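Local coordinates for L-threonine-O-3-phosphate decarboxylase (Porphyromonas gingivalis, PDB 3FKD), which probably binds pyridoxal 5'-phosphate and is thought to decarboxylate L-threonine O-3-phosphate, at residues R91-I96 with S128-C133; K35-N40 with N229-E234; L281-K286 with E315-I320. All blocks are in the same frame, centred on the assembly; numbering follows the deposited sequence.

Contact 1: residues R91-I96 with S128-C133; sequences RSLIAI and SNMDFC
The carbonyl oxygen of Arg-91 is held by two successive backbone N-H groups. Asp-131 N lies 2.8 Å from Arg-91 O, on a rather bent bond (137°). Phe-132 N lies 3.0 Å from the same Arg-91 O and is straighter. Both donors sit in the carbonyl plane. Asp-131 also reaches back with its side chain: Arg-91 N donates to Asp-131 OD2 over 3.0 Å, entering from above the carboxylate plane. Asp-131 thus grips both ends of the Arg-91 backbone. It leaves the Arg-91 guanidinium alone, and Arg-91 NE has a long, weak ion pair with Glu-112. The extended Arg-91 chain runs alongside Asn-129, with Arg-91 CD 3.4 Å from Asn-129 O.

Regular parallel pairing follows, with Leu-93 N 2.9 Å from Phe-132 O and nearly straight (169°). On the Ser-92 and Phe-132 face, Ser-92 OG lies 3.6 Å from Phe-132 CB and bonds to Trp-134 NE1. On the Leu-93 and Cys-133 face, Met-130, a selenomethionine, bends at chi2 (-43°) and crosses Leu-93 at about a right angle. Its CE touches Leu-93 CD1 at 3.4 Å. The two strands are neighbours in the seven-stranded mixed sheet, with 207-210 as its one antiparallel strand, characteristic of the large domain of fold-type I pyridoxal phosphate enzymes.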
ATOM      1  N   ARG A  91     -17.020 -17.894  -6.706  1.00 35.37           N
ATOM      2  CA  ARG A  91     -17.170 -18.880  -5.641  1.00 34.94           C
ATOM      3  C   ARG A  91     -15.796 -19.400  -5.262  1.00 31.64           C
ATOM      4  O   ARG A  91     -15.031 -19.870  -6.106  1.00 30.36           O
ATOM      5  CB  ARG A  91     -18.102 -20.011  -6.082  1.00 37.18           C
ATOM      6  CG  ARG A  91     -19.493 -19.467  -6.405  1.00 41.18           C
ATOM      7  CD  ARG A  91     -20.459 -20.461  -7.010  1.00 46.83           C
ATOM      8  NE  ARG A  91     -21.739 -19.773  -7.201  1.00 59.29           N
ATOM      9  CZ  ARG A  91     -22.790 -20.257  -7.865  1.00 61.64           C
ATOM     10  NH1 ARG A  91     -22.740 -21.471  -8.422  1.00 63.44           N
ATOM     11  NH2 ARG A  91     -23.894 -19.521  -7.961  1.00 53.90           N
ATOM     12  N   SER A  92     -15.500 -19.289  -3.975  1.00 31.31           N
ATOM     13  CA  SER A  92     -14.201 -19.657  -3.445  1.00 31.03           C
ATOM     14  C   SER A  92     -14.278 -20.750  -2.389  1.00 29.56           C
ATOM     15  O   SER A  92     -15.061 -20.656  -1.439  1.00 30.19           O
ATOM     16  CB  SER A  92     -13.483 -18.421  -2.884  1.00 27.01           C
ATOM     17  OG  SER A  92     -13.089 -17.601  -3.947  1.00 27.93           O
ATOM     18  N   LEU A  93     -13.453 -21.771  -2.601  1.00 27.94           N
ATOM     19  CA  LEU A  93     -13.173 -22.834  -1.653  1.00 29.16           C
ATOM     20  C   LEU A  93     -11.931 -22.442  -0.869  1.00 27.97           C
ATOM     21  O   LEU A  93     -10.863 -22.259  -1.444  1.00 28.64           O
ATOM     22  CB  LEU A  93     -12.907 -24.157  -2.406  1.00 31.74           C
ATOM     23  CG  LEU A  93     -12.793 -25.483  -1.614  1.00 33.67           C
ATOM     24  CD1 LEU A  93     -14.016 -25.703  -0.724  1.00 32.91           C
ATOM     25  CD2 LEU A  93     -12.578 -26.687  -2.517  1.00 32.93           C
ATOM     26  N   ILE A  94     -12.062 -22.303   0.438  1.00 25.63           N
ATOM     27  CA  ILE A  94     -10.926 -21.957   1.267  1.00 24.49           C
ATOM     28  C   ILE A  94     -10.642 -23.049   2.341  1.00 26.45           C
ATOM     29  O   ILE A  94     -11.507 -23.389   3.134  1.00 27.06           O
ATOM     30  CB  ILE A  94     -11.173 -20.607   1.947  1.00 24.42           C
ATOM     31  CG1 ILE A  94     -11.445 -19.501   0.900  1.00 25.58           C
ATOM     32  CG2 ILE A  94     -10.032 -20.256   2.840  1.00 24.54           C
ATOM     33  CD1 ILE A  94     -11.825 -18.147   1.490  1.00 23.40           C
ATOM     34  N   ALA A  95      -9.440 -23.611   2.355  1.00 24.40           N
ATOM     35  CA  ALA A  95      -9.070 -24.519   3.429  1.00 26.52           C
ATOM     36  C   ALA A  95      -8.868 -23.750   4.735  1.00 24.73           C
ATOM     37  O   ALA A  95      -8.363 -22.653   4.726  1.00 24.53           O
ATOM     38  CB  ALA A  95      -7.836 -25.297   3.066  1.00 25.81           C
ATOM     39  N   ILE A  96      -9.307 -24.320   5.846  1.00 24.86           N
ATOM     40  CA  ILE A  96      -9.119 -23.718   7.151  1.00 24.63           C
ATOM     41  C   ILE A  96      -8.538 -24.756   8.133  1.00 29.98           C
ATOM     42  O   ILE A  96      -8.663 -25.970   7.926  1.00 31.21           O
ATOM     43  CB  ILE A  96     -10.451 -23.193   7.710  1.00 27.04           C
ATOM     44  CG1 ILE A  96     -11.555 -24.220   7.475  1.00 29.84           C
ATOM     45  CG2 ILE A  96     -10.837 -21.880   7.066  1.00 27.09           C
ATOM     46  CD1 ILE A  96     -12.761 -24.072   8.388  1.00 29.76           C
ATOM     47  N   SER A 128     -16.809 -28.819  -7.872  1.00 45.10           N
ATOM     48  CA  SER A 128     -17.782 -28.760  -8.959  1.00 45.68           C
ATOM     49  C   SER A 128     -18.046 -27.369  -9.483  1.00 49.14           C
ATOM     50  O   SER A 128     -17.881 -27.115 -10.683  1.00 53.25           O
ATOM     51  CB  SER A 128     -19.085 -29.378  -8.514  1.00 48.04           C
ATOM     52  OG  SER A 128     -18.801 -30.555  -7.790  1.00 50.77           O
ATOM     53  N   ASN A 129     -18.473 -26.466  -8.606  1.00 47.56           N
ATOM     54  CA  ASN A 129     -18.696 -25.080  -9.034  1.00 48.47           C
ATOM     55  C   ASN A 129     -17.829 -24.077  -8.276  1.00 44.97           C
ATOM     56  O   ASN A 129     -18.329 -23.069  -7.759  1.00 43.98           O
ATOM     57  CB  ASN A 129     -20.171 -24.712  -8.928  1.00 50.25           C
ATOM     58  CG  ASN A 129     -21.061 -25.646  -9.728  1.00 54.32           C
ATOM     59  OD1 ASN A 129     -21.137 -25.551 -10.961  1.00 56.89           O
ATOM     60  ND2 ASN A 129     -21.734 -26.560  -9.033  1.00 53.06           N
HETATM   61  N   MSE A 130     -16.533 -24.386  -8.209  1.00 39.09           N
HETATM   62  CA  MSE A 130     -15.556 -23.571  -7.495  1.00 38.07           C
HETATM   63  C   MSE A 130     -14.725 -22.772  -8.472  1.00 34.98           C
HETATM   64  O   MSE A 130     -13.984 -23.336  -9.272  1.00 36.10           O
HETATM   65  CB  MSE A 130     -14.601 -24.452  -6.686  1.00 35.73           C
HETATM   66  CG  MSE A 130     -15.178 -25.010  -5.428  1.00 37.24           C
HETATM   67 SE   MSE A 130     -16.245 -23.739  -4.362  1.00 51.12          SE
HETATM   68  CE  MSE A 130     -16.567 -24.984  -2.900  1.00 44.58           C
ATOM     69  N   ASP A 131     -14.797 -21.463  -8.412  1.00 31.80           N
ATOM     70  CA  ASP A 131     -14.028 -20.733  -9.406  1.00 33.12           C
ATOM     71  C   ASP A 131     -12.585 -20.567  -8.898  1.00 33.07           C
ATOM     72  O   ASP A 131     -11.616 -20.552  -9.669  1.00 31.79           O
ATOM     73  CB  ASP A 131     -14.732 -19.418  -9.795  1.00 33.27           C
ATOM     74  CG  ASP A 131     -16.254 -19.624 -10.084  1.00 38.01           C
ATOM     75  OD1 ASP A 131     -16.623 -20.591 -10.806  1.00 38.81           O
ATOM     76  OD2 ASP A 131     -17.080 -18.834  -9.567  1.00 35.62           O
ATOM     77  N   PHE A 132     -12.458 -20.504  -7.581  1.00 31.66           N
ATOM     78  CA  PHE A 132     -11.174 -20.357  -6.953  1.00 28.59           C
ATOM     79  C   PHE A 132     -11.049 -21.282  -5.779  1.00 29.84           C
ATOM     80  O   PHE A 132     -12.019 -21.553  -5.070  1.00 27.59           O
ATOM     81  CB  PHE A 132     -10.964 -18.919  -6.493  1.00 29.28           C
ATOM     82  CG  PHE A 132     -10.900 -17.944  -7.623  1.00 30.32           C
ATOM     83  CD1 PHE A 132      -9.723 -17.755  -8.322  1.00 30.12           C
ATOM     84  CD2 PHE A 132     -12.028 -17.245  -8.014  1.00 29.90           C
ATOM     85  CE1 PHE A 132      -9.668 -16.868  -9.369  1.00 30.49           C
ATOM     86  CE2 PHE A 132     -11.990 -16.368  -9.069  1.00 29.20           C
ATOM     87  CZ  PHE A 132     -10.812 -16.172  -9.746  1.00 32.16           C
ATOM     88  N   CYS A 133      -9.822 -21.769  -5.608  1.00 29.71           N
ATOM     89  CA  CYS A 133      -9.412 -22.498  -4.439  1.00 26.72           C
ATOM     90  C   CYS A 133      -8.135 -21.871  -3.872  1.00 26.58           C
ATOM     91  O   CYS A 133      -7.149 -21.692  -4.586  1.00 26.68           O
ATOM     92  CB  CYS A 133      -9.182 -23.965  -4.792  1.00 28.05           C
ATOM     93  SG  CYS A 133      -8.656 -24.928  -3.394  1.00 29.30           S
TER

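Contact 2: residues K35-N40 with N229-E234; sequences KHLVEN and NALAIE
Glu-234 OE2 is the centre of the contact. His-36 NE2 lies 2.7 Å from Glu-234 OE2, but the hydrogen bond is weak because it is strongly bent (119°). The ring and the carboxylate are almost parallel. Asn-40 crowds the same oxygen, with Asn-40 CG 3.1 Å from Glu-234 OE2, yet its amide is badly angled for a bond. Beside this polar group, Leu-37 slides past Glu-234 in the opposite sense. Leu-37 CD2 rests 3.9 Å from Glu-234 CG and 3.7 Å from Leu-231 O.

The next shell fixes these groups. Asn-40, the first residue to leave helical backbone angles, turns its amide back: Asn-40 ND2 donates to His-36 O over 2.9 Å (155°). Asn-40 N is a second donor to that oxygen. The amide nitrogen also lies over one face of the His-36 ring, toward its rim. Phe-238, one turn beyond Glu-234, stacks with the same ring. Asn-229 is the N-cap of helix 230-241, its OD1 accepting from Ala-232 N at 3.2 Å, while its ND2 bonds to Leu-204 O.

The two short helical segments cross at 132°, their axes 10.3 Å apart. Leu-231 packs on Leu-231 of the second subunit, and Leu-37 on Ile-44 of that subunit. An N-terminal helix laid on the large domain beside the twofold is consistent with the dimer interface of fold-type I enzymes.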
ATOM      1  N   LYS A  35      22.106  -1.201   5.401  1.00 26.64           N
ATOM      2  CA  LYS A  35      23.072  -0.260   4.919  1.00 27.23           C
ATOM      3  C   LYS A  35      22.691   0.200   3.508  1.00 26.28           C
ATOM      4  O   LYS A  35      22.762   1.398   3.215  1.00 27.29           O
ATOM      5  CB  LYS A  35      24.477  -0.874   4.940  1.00 31.00           C
ATOM      6  CG  LYS A  35      25.545   0.023   4.329  1.00 32.33           C
ATOM      7  CD  LYS A  35      25.374   1.464   4.825  1.00 34.01           C
ATOM      8  CE  LYS A  35      26.728   2.106   5.137  1.00 40.81           C
ATOM      9  NZ  LYS A  35      27.579   1.221   6.013  1.00 43.00           N
ATOM     10  N   HIS A  36      22.278  -0.732   2.649  1.00 23.37           N
ATOM     11  CA  HIS A  36      21.841  -0.388   1.287  1.00 26.01           C
ATOM     12  C   HIS A  36      20.685   0.652   1.216  1.00 25.24           C
ATOM     13  O   HIS A  36      20.740   1.578   0.429  1.00 26.89           O
ATOM     14  CB  HIS A  36      21.520  -1.643   0.448  1.00 24.58           C
ATOM     15  CG  HIS A  36      21.212  -1.344  -0.989  1.00 25.18           C
ATOM     16  ND1 HIS A  36      22.191  -1.060  -1.920  1.00 25.10           N
ATOM     17  CD2 HIS A  36      20.031  -1.268  -1.652  1.00 26.52           C
ATOM     18  CE1 HIS A  36      21.633  -0.831  -3.097  1.00 25.48           C
ATOM     19  NE2 HIS A  36      20.323  -0.955  -2.962  1.00 29.65           N
ATOM     20  N   LEU A  37      19.660   0.511   2.039  1.00 24.43           N
ATOM     21  CA  LEU A  37      18.593   1.507   2.089  1.00 26.26           C
ATOM     22  C   LEU A  37      19.051   2.879   2.598  1.00 25.49           C
ATOM     23  O   LEU A  37      18.482   3.926   2.240  1.00 23.03           O
ATOM     24  CB  LEU A  37      17.449   1.009   2.969  1.00 24.49           C
ATOM     25  CG  LEU A  37      16.872  -0.313   2.482  1.00 26.51           C
ATOM     26  CD1 LEU A  37      15.891  -0.867   3.547  1.00 24.73           C
ATOM     27  CD2 LEU A  37      16.285  -0.264   1.051  1.00 19.40           C
ATOM     28  N   VAL A  38      20.056   2.863   3.465  1.00 25.69           N
ATOM     29  CA  VAL A  38      20.583   4.085   4.042  1.00 25.33           C
ATOM     30  C   VAL A  38      21.302   4.847   2.925  1.00 25.32           C
ATOM     31  O   VAL A  38      21.206   6.078   2.792  1.00 24.02           O
ATOM     32  CB  VAL A  38      21.513   3.746   5.227  1.00 26.60           C
ATOM     33  CG1 VAL A  38      22.212   4.982   5.734  1.00 25.43           C
ATOM     34  CG2 VAL A  38      20.699   3.082   6.348  1.00 24.51           C
ATOM     35  N   GLU A  39      21.992   4.084   2.094  1.00 25.84           N
ATOM     36  CA  GLU A  39      22.704   4.655   0.958  1.00 28.13           C
ATOM     37  C   GLU A  39      21.762   5.246  -0.111  1.00 27.54           C
ATOM     38  O   GLU A  39      22.053   6.304  -0.692  1.00 29.20           O
ATOM     39  CB  GLU A  39      23.685   3.621   0.382  1.00 28.07           C
ATOM     40  CG  GLU A  39      24.895   3.374   1.302  1.00 31.46           C
ATOM     41  CD  GLU A  39      25.744   2.194   0.889  1.00 32.31           C
ATOM     42  OE1 GLU A  39      25.425   1.571  -0.144  1.00 34.31           O
ATOM     43  OE2 GLU A  39      26.722   1.877   1.603  1.00 32.35           O
ATOM     44  N   ASN A  40      20.639   4.575  -0.356  1.00 25.22           N
ATOM     45  CA  ASN A  40      19.676   5.022  -1.358  1.00 25.17           C
ATOM     46  C   ASN A  40      18.434   5.630  -0.775  1.00 24.75           C
ATOM     47  O   ASN A  40      17.356   5.562  -1.371  1.00 25.59           O
ATOM     48  CB  ASN A  40      19.309   3.883  -2.297  1.00 26.26           C
ATOM     49  CG  ASN A  40      20.526   3.313  -2.987  1.00 27.85           C
ATOM     50  OD1 ASN A  40      20.942   3.805  -4.050  1.00 24.85           O
ATOM     51  ND2 ASN A  40      21.141   2.290  -2.364  1.00 26.24           N
ATOM     52  N   ASN A 229       5.803   1.275  -2.746  1.00 16.49           N
ATOM     53  CA  ASN A 229       6.675   2.355  -2.338  1.00 16.94           C
ATOM     54  C   ASN A 229       8.167   2.117  -2.692  1.00 19.12           C
ATOM     55  O   ASN A 229       8.595   0.975  -2.941  1.00 17.19           O
ATOM     56  CB  ASN A 229       6.477   2.685  -0.849  1.00 19.23           C
ATOM     57  CG  ASN A 229       7.025   1.595   0.080  1.00 18.68           C
ATOM     58  OD1 ASN A 229       8.230   1.535   0.328  1.00 16.96           O
ATOM     59  ND2 ASN A 229       6.135   0.704   0.563  1.00 17.95           N
ATOM     60  N   ALA A 230       8.921   3.220  -2.707  1.00 18.81           N
ATOM     61  CA  ALA A 230      10.254   3.312  -3.326  1.00 19.53           C
ATOM     62  C   ALA A 230      11.315   2.519  -2.622  1.00 18.95           C
ATOM     63  O   ALA A 230      12.112   1.861  -3.263  1.00 20.33           O
ATOM     64  CB  ALA A 230      10.714   4.806  -3.456  1.00 20.24           C
ATOM     65  N   LEU A 231      11.332   2.605  -1.300  1.00 19.61           N
ATOM     66  CA  LEU A 231      12.292   1.876  -0.492  1.00 19.97           C
ATOM     67  C   LEU A 231      12.056   0.396  -0.613  1.00 19.61           C
ATOM     68  O   LEU A 231      13.019  -0.359  -0.608  1.00 20.71           O
ATOM     69  CB  LEU A 231      12.162   2.247   0.968  1.00 19.59           C
ATOM     70  CG  LEU A 231      12.757   3.584   1.358  1.00 22.26           C
ATOM     71  CD1 LEU A 231      12.330   3.857   2.799  1.00 22.11           C
ATOM     72  CD2 LEU A 231      14.315   3.632   1.160  1.00 22.22           C
ATOM     73  N   ALA A 232      10.790  -0.016  -0.693  1.00 18.46           N
ATOM     74  CA  ALA A 232      10.461  -1.435  -0.851  1.00 18.03           C
ATOM     75  C   ALA A 232      10.984  -1.960  -2.164  1.00 18.35           C
ATOM     76  O   ALA A 232      11.502  -3.082  -2.225  1.00 18.59           O
ATOM     77  CB  ALA A 232       8.929  -1.716  -0.714  1.00 17.15           C
ATOM     78  N   ILE A 233      10.851  -1.159  -3.216  1.00 17.76           N
ATOM     79  CA  ILE A 233      11.324  -1.554  -4.543  1.00 19.19           C
ATOM     80  C   ILE A 233      12.834  -1.799  -4.444  1.00 19.61           C
ATOM     81  O   ILE A 233      13.375  -2.751  -5.006  1.00 18.86           O
ATOM     82  CB  ILE A 233      10.949  -0.498  -5.669  1.00 18.94           C
ATOM     83  CG1 ILE A 233       9.556  -0.801  -6.256  1.00 19.54           C
ATOM     84  CG2 ILE A 233      11.914  -0.555  -6.799  1.00 19.64           C
ATOM     85  CD1 ILE A 233       8.736   0.444  -6.670  1.00 20.66           C
ATOM     86  N   GLU A 234      13.463  -0.942  -3.654  1.00 19.12           N
ATOM     87  CA  GLU A 234      14.895  -0.890  -3.482  1.00 21.05           C
ATOM     88  C   GLU A 234      15.415  -2.083  -2.637  1.00 21.42           C
ATOM     89  O   GLU A 234      16.425  -2.694  -2.978  1.00 21.46           O
ATOM     90  CB  GLU A 234      15.250   0.471  -2.877  1.00 21.08           C
ATOM     91  CG  GLU A 234      16.700   0.745  -2.709  1.00 26.11           C
ATOM     92  CD  GLU A 234      17.474   0.964  -4.021  1.00 28.40           C
ATOM     93  OE1 GLU A 234      16.865   1.079  -5.091  1.00 26.81           O
ATOM     94  OE2 GLU A 234      18.726   1.028  -3.955  1.00 31.51           O
TER

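Contact 3: residues L281-K286 with E315-I320; sequences LLRLKK and ESYVRI
Strands 281-284 and 317-320 run antiparallel, 147° between their short axes, with Leu-282 and Val-318 as the hydrogen-bonded pair. Leu-282 N meets Val-318 O at 2.9 Å, and Val-318 N meets Leu-282 O at 3.0 Å. Leu-284 N extends the pairing to Ser-316 O, also 2.9 Å away.

The main side-chain feature is Arg-283 laid across Tyr-317. These two are a non-hydrogen-bonded pair, and both side chains lie on the same face of the sheet. Arg-283 CG sits over the ring, 4.0 Å from the Tyr-317 centroid, as a CH-pi contact. The chain then bends at chi3 and brings NE to the hydroxyl. Arg-283 NE donates to Tyr-317 OH over 2.8 Å, almost perfectly straight (176°) and in the guanidinium plane. Ring and guanidinium are perpendicular (90°). Ser-316 OG lies over the centre of one guanidinium face, 3.7 Å from Arg-283 CZ, and is itself bonded to Asp-314 OD1. Leu-281 approaches the ring obliquely, its CG 4.1 Å from Tyr-317 CD2.

Both strands are inner members of the mixed sheet of the small domain, a fold-type I feature, with strand 270-272 beyond 279-284 and strand 302-306 beyond 317-321. The other face is apolar. Leu-282 and Val-318 point the same way side by side, Leu-282 CD1 3.6 Å from Val-318 CG2. From helix 325-339, Leu-335 touches Leu-282 and Phe-331 touches Ile-320, and Ala-289 of helix 289-298 touches Val-318.

Arg-319 shares the Tyr-317 face, but its guanidinium leads away to Ser-21 O and, weakly, to Asn-140 OD1. In relatives an arginine on this part of the small domain holds the substrate carboxylate; such a role for Arg-319 is only inferred.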
ATOM      1  N   LEU A 281       1.000 -25.391  15.503  1.00 23.47           N
ATOM      2  CA  LEU A 281      -0.030 -25.236  16.528  1.00 24.60           C
ATOM      3  C   LEU A 281       0.283 -26.106  17.807  1.00 26.22           C
ATOM      4  O   LEU A 281       0.687 -27.274  17.721  1.00 24.64           O
ATOM      5  CB  LEU A 281      -1.383 -25.618  15.903  1.00 21.87           C
ATOM      6  CG  LEU A 281      -2.437 -24.639  15.366  1.00 25.75           C
ATOM      7  CD1 LEU A 281      -2.037 -23.197  15.184  1.00 21.47           C
ATOM      8  CD2 LEU A 281      -3.025 -25.177  14.081  1.00 25.76           C
ATOM      9  N   LEU A 282       0.138 -25.529  18.991  1.00 25.13           N
ATOM     10  CA  LEU A 282      -0.026 -26.376  20.153  1.00 27.03           C
ATOM     11  C   LEU A 282      -1.384 -26.185  20.873  1.00 28.01           C
ATOM     12  O   LEU A 282      -1.946 -25.076  20.935  1.00 25.23           O
ATOM     13  CB  LEU A 282       1.181 -26.314  21.097  1.00 29.63           C
ATOM     14  CG  LEU A 282       1.360 -25.360  22.275  1.00 29.58           C
ATOM     15  CD1 LEU A 282       0.105 -25.228  23.181  1.00 28.13           C
ATOM     16  CD2 LEU A 282       2.559 -25.877  23.080  1.00 26.32           C
ATOM     17  N   ARG A 283      -1.906 -27.296  21.391  1.00 30.94           N
ATOM     18  CA  ARG A 283      -3.184 -27.310  22.113  1.00 32.08           C
ATOM     19  C   ARG A 283      -2.979 -27.459  23.608  1.00 32.05           C
ATOM     20  O   ARG A 283      -2.267 -28.365  24.060  1.00 32.86           O
ATOM     21  CB  ARG A 283      -4.042 -28.475  21.630  1.00 34.67           C
ATOM     22  CG  ARG A 283      -5.531 -28.236  21.713  1.00 33.55           C
ATOM     23  CD  ARG A 283      -6.273 -29.528  21.467  1.00 34.45           C
ATOM     24  NE  ARG A 283      -7.516 -29.273  20.746  1.00 38.56           N
ATOM     25  CZ  ARG A 283      -8.724 -29.376  21.278  1.00 39.48           C
ATOM     26  NH1 ARG A 283      -9.802 -29.109  20.554  1.00 38.06           N
ATOM     27  NH2 ARG A 283      -8.846 -29.745  22.548  1.00 48.45           N
ATOM     28  N   LEU A 284      -3.567 -26.554  24.376  1.00 30.14           N
ATOM     29  CA  LEU A 284      -3.646 -26.755  25.806  1.00 33.55           C
ATOM     30  C   LEU A 284      -4.773 -27.731  26.114  1.00 34.96           C
ATOM     31  O   LEU A 284      -5.892 -27.505  25.690  1.00 33.80           O
ATOM     32  CB  LEU A 284      -3.905 -25.440  26.510  1.00 34.01           C
ATOM     33  CG  LEU A 284      -2.848 -24.383  26.236  1.00 35.45           C
ATOM     34  CD1 LEU A 284      -2.970 -23.270  27.242  1.00 39.08           C
ATOM     35  CD2 LEU A 284      -1.496 -25.001  26.355  1.00 37.75           C
ATOM     36  N   LYS A 285      -4.465 -28.830  26.811  1.00 36.39           N
ATOM     37  CA  LYS A 285      -5.491 -29.730  27.368  1.00 37.22           C
ATOM     38  C   LYS A 285      -6.417 -28.936  28.294  1.00 39.18           C
ATOM     39  O   LYS A 285      -7.630 -29.002  28.171  1.00 38.89           O
ATOM     40  CB  LYS A 285      -4.843 -30.894  28.114  1.00 37.18           C
ATOM     41  CG  LYS A 285      -5.702 -31.480  29.245  1.00 45.78           C
ATOM     42  CD  LYS A 285      -4.848 -32.013  30.448  1.00 47.35           C
ATOM     43  CE  LYS A 285      -4.112 -33.321  30.144  1.00 40.18           C
ATOM     44  NZ  LYS A 285      -2.965 -33.521  31.061  1.00 44.13           N
ATOM     45  N   LYS A 286      -5.843 -28.152  29.197  1.00 39.46           N
ATOM     46  CA  LYS A 286      -6.629 -27.216  30.007  1.00 41.83           C
ATOM     47  C   LYS A 286      -5.952 -25.834  30.065  1.00 40.66           C
ATOM     48  O   LYS A 286      -4.734 -25.728  29.950  1.00 39.06           O
ATOM     49  CB  LYS A 286      -6.826 -27.761  31.438  1.00 47.46           C
ATOM     50  CG  LYS A 286      -7.443 -29.192  31.537  1.00 51.73           C
ATOM     51  CD  LYS A 286      -8.991 -29.221  31.385  1.00 51.74           C
ATOM     52  CE  LYS A 286      -9.529 -30.653  31.077  1.00 52.39           C
ATOM     53  NZ  LYS A 286      -9.218 -31.701  32.115  1.00 52.85           N
ATOM     54  N   GLU A 315     -10.268 -21.550  21.858  1.00 32.85           N
ATOM     55  CA  GLU A 315      -9.344 -20.870  22.774  1.00 32.56           C
ATOM     56  C   GLU A 315      -8.263 -21.774  23.371  1.00 32.22           C
ATOM     57  O   GLU A 315      -7.486 -21.340  24.223  1.00 32.55           O
ATOM     58  CB  GLU A 315     -10.103 -20.189  23.918  1.00 36.11           C
ATOM     59  CG  GLU A 315     -11.198 -19.206  23.486  1.00 32.88           C
ATOM     60  N   SER A 316      -8.208 -23.024  22.936  1.00 30.94           N
ATOM     61  CA  SER A 316      -7.176 -23.913  23.447  1.00 30.21           C
ATOM     62  C   SER A 316      -5.911 -23.884  22.574  1.00 30.85           C
ATOM     63  O   SER A 316      -4.914 -24.497  22.931  1.00 28.42           O
ATOM     64  CB  SER A 316      -7.707 -25.338  23.549  1.00 31.90           C
ATOM     65  OG  SER A 316      -8.047 -25.855  22.274  1.00 31.86           O
ATOM     66  N   TYR A 317      -5.969 -23.176  21.432  1.00 30.00           N
ATOM     67  CA  TYR A 317      -4.870 -23.190  20.460  1.00 28.63           C
ATOM     68  C   TYR A 317      -3.967 -21.940  20.451  1.00 27.20           C
ATOM     69  O   TYR A 317      -4.453 -20.814  20.436  1.00 24.88           O
ATOM     70  CB  TYR A 317      -5.393 -23.412  19.051  1.00 27.18           C
ATOM     71  CG  TYR A 317      -5.884 -24.801  18.778  1.00 30.24           C
ATOM     72  CD1 TYR A 317      -7.226 -25.142  19.002  1.00 31.49           C
ATOM     73  CD2 TYR A 317      -5.047 -25.767  18.253  1.00 29.24           C
ATOM     74  CE1 TYR A 317      -7.710 -26.404  18.740  1.00 28.89           C
ATOM     75  CE2 TYR A 317      -5.531 -27.051  17.999  1.00 34.21           C
ATOM     76  CZ  TYR A 317      -6.877 -27.351  18.239  1.00 31.68           C
ATOM     77  OH  TYR A 317      -7.381 -28.606  17.999  1.00 33.65           O
ATOM     78  N   VAL A 318      -2.655 -22.167  20.461  1.00 26.42           N
ATOM     79  CA  VAL A 318      -1.680 -21.120  20.162  1.00 24.70           C
ATOM     80  C   VAL A 318      -0.808 -21.517  18.974  1.00 23.54           C
ATOM     81  O   VAL A 318      -0.560 -22.695  18.740  1.00 24.15           O
ATOM     82  CB  VAL A 318      -0.773 -20.779  21.377  1.00 25.12           C
ATOM     83  CG1 VAL A 318      -1.608 -20.434  22.577  1.00 27.69           C
ATOM     84  CG2 VAL A 318       0.157 -21.922  21.695  1.00 24.24           C
ATOM     85  N   ARG A 319      -0.359 -20.530  18.210  1.00 23.36           N
ATOM     86  CA  ARG A 319       0.639 -20.768  17.177  1.00 23.14           C
ATOM     87  C   ARG A 319       2.008 -20.386  17.746  1.00 22.84           C
ATOM     88  O   ARG A 319       2.150 -19.311  18.326  1.00 22.16           O
ATOM     89  CB  ARG A 319       0.340 -19.947  15.894  1.00 23.28           C
ATOM     90  CG  ARG A 319       1.153 -20.411  14.660  1.00 21.16           C
ATOM     91  CD  ARG A 319       0.977 -19.552  13.470  1.00 18.83           C
ATOM     92  NE  ARG A 319       1.360 -18.203  13.815  1.00 21.87           N
ATOM     93  CZ  ARG A 319       0.889 -17.105  13.237  1.00 20.15           C
ATOM     94  NH1 ARG A 319       0.007 -17.180  12.234  1.00 19.06           N
ATOM     95  NH2 ARG A 319       1.325 -15.938  13.661  1.00 20.42           N
ATOM     96  N   ILE A 320       2.995 -21.268  17.579  1.00 21.16           N
ATOM     97  CA  ILE A 320       4.362 -21.022  18.032  1.00 21.36           C
ATOM     98  C   ILE A 320       5.419 -21.190  16.916  1.00 22.65           C
ATOM     99  O   ILE A 320       5.458 -22.239  16.264  1.00 22.09           O
ATOM    100  CB  ILE A 320       4.766 -22.001  19.133  1.00 22.91           C
ATOM    101  CG1 ILE A 320       3.682 -22.131  20.211  1.00 23.36           C
ATOM    102  CG2 ILE A 320       6.140 -21.632  19.716  1.00 23.48           C
ATOM    103  CD1 ILE A 320       3.895 -21.266  21.398  1.00 24.56           C
TER

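Contacts 1 and 2 belong to the large domain and its dimer-facing side, contact 3 to the small domain. Contact 1 is nested in the long chain loop closed by contact 2, yet their centres are 38 Å apart, on opposite sides of the chain's centre. Contact 3 follows both in sequence. Its centre is 28 Å from that of contact 1, and their nearest atoms are about 8 Å apart without touching. Contacts 2 and 3 are 39 Å apart between centres. In fold-type I enzymes the cofactor lies between the two domains, near the subunit interface. Arg-319 of contact 3 probably faces that cleft, while contact 2 touches the second subunit.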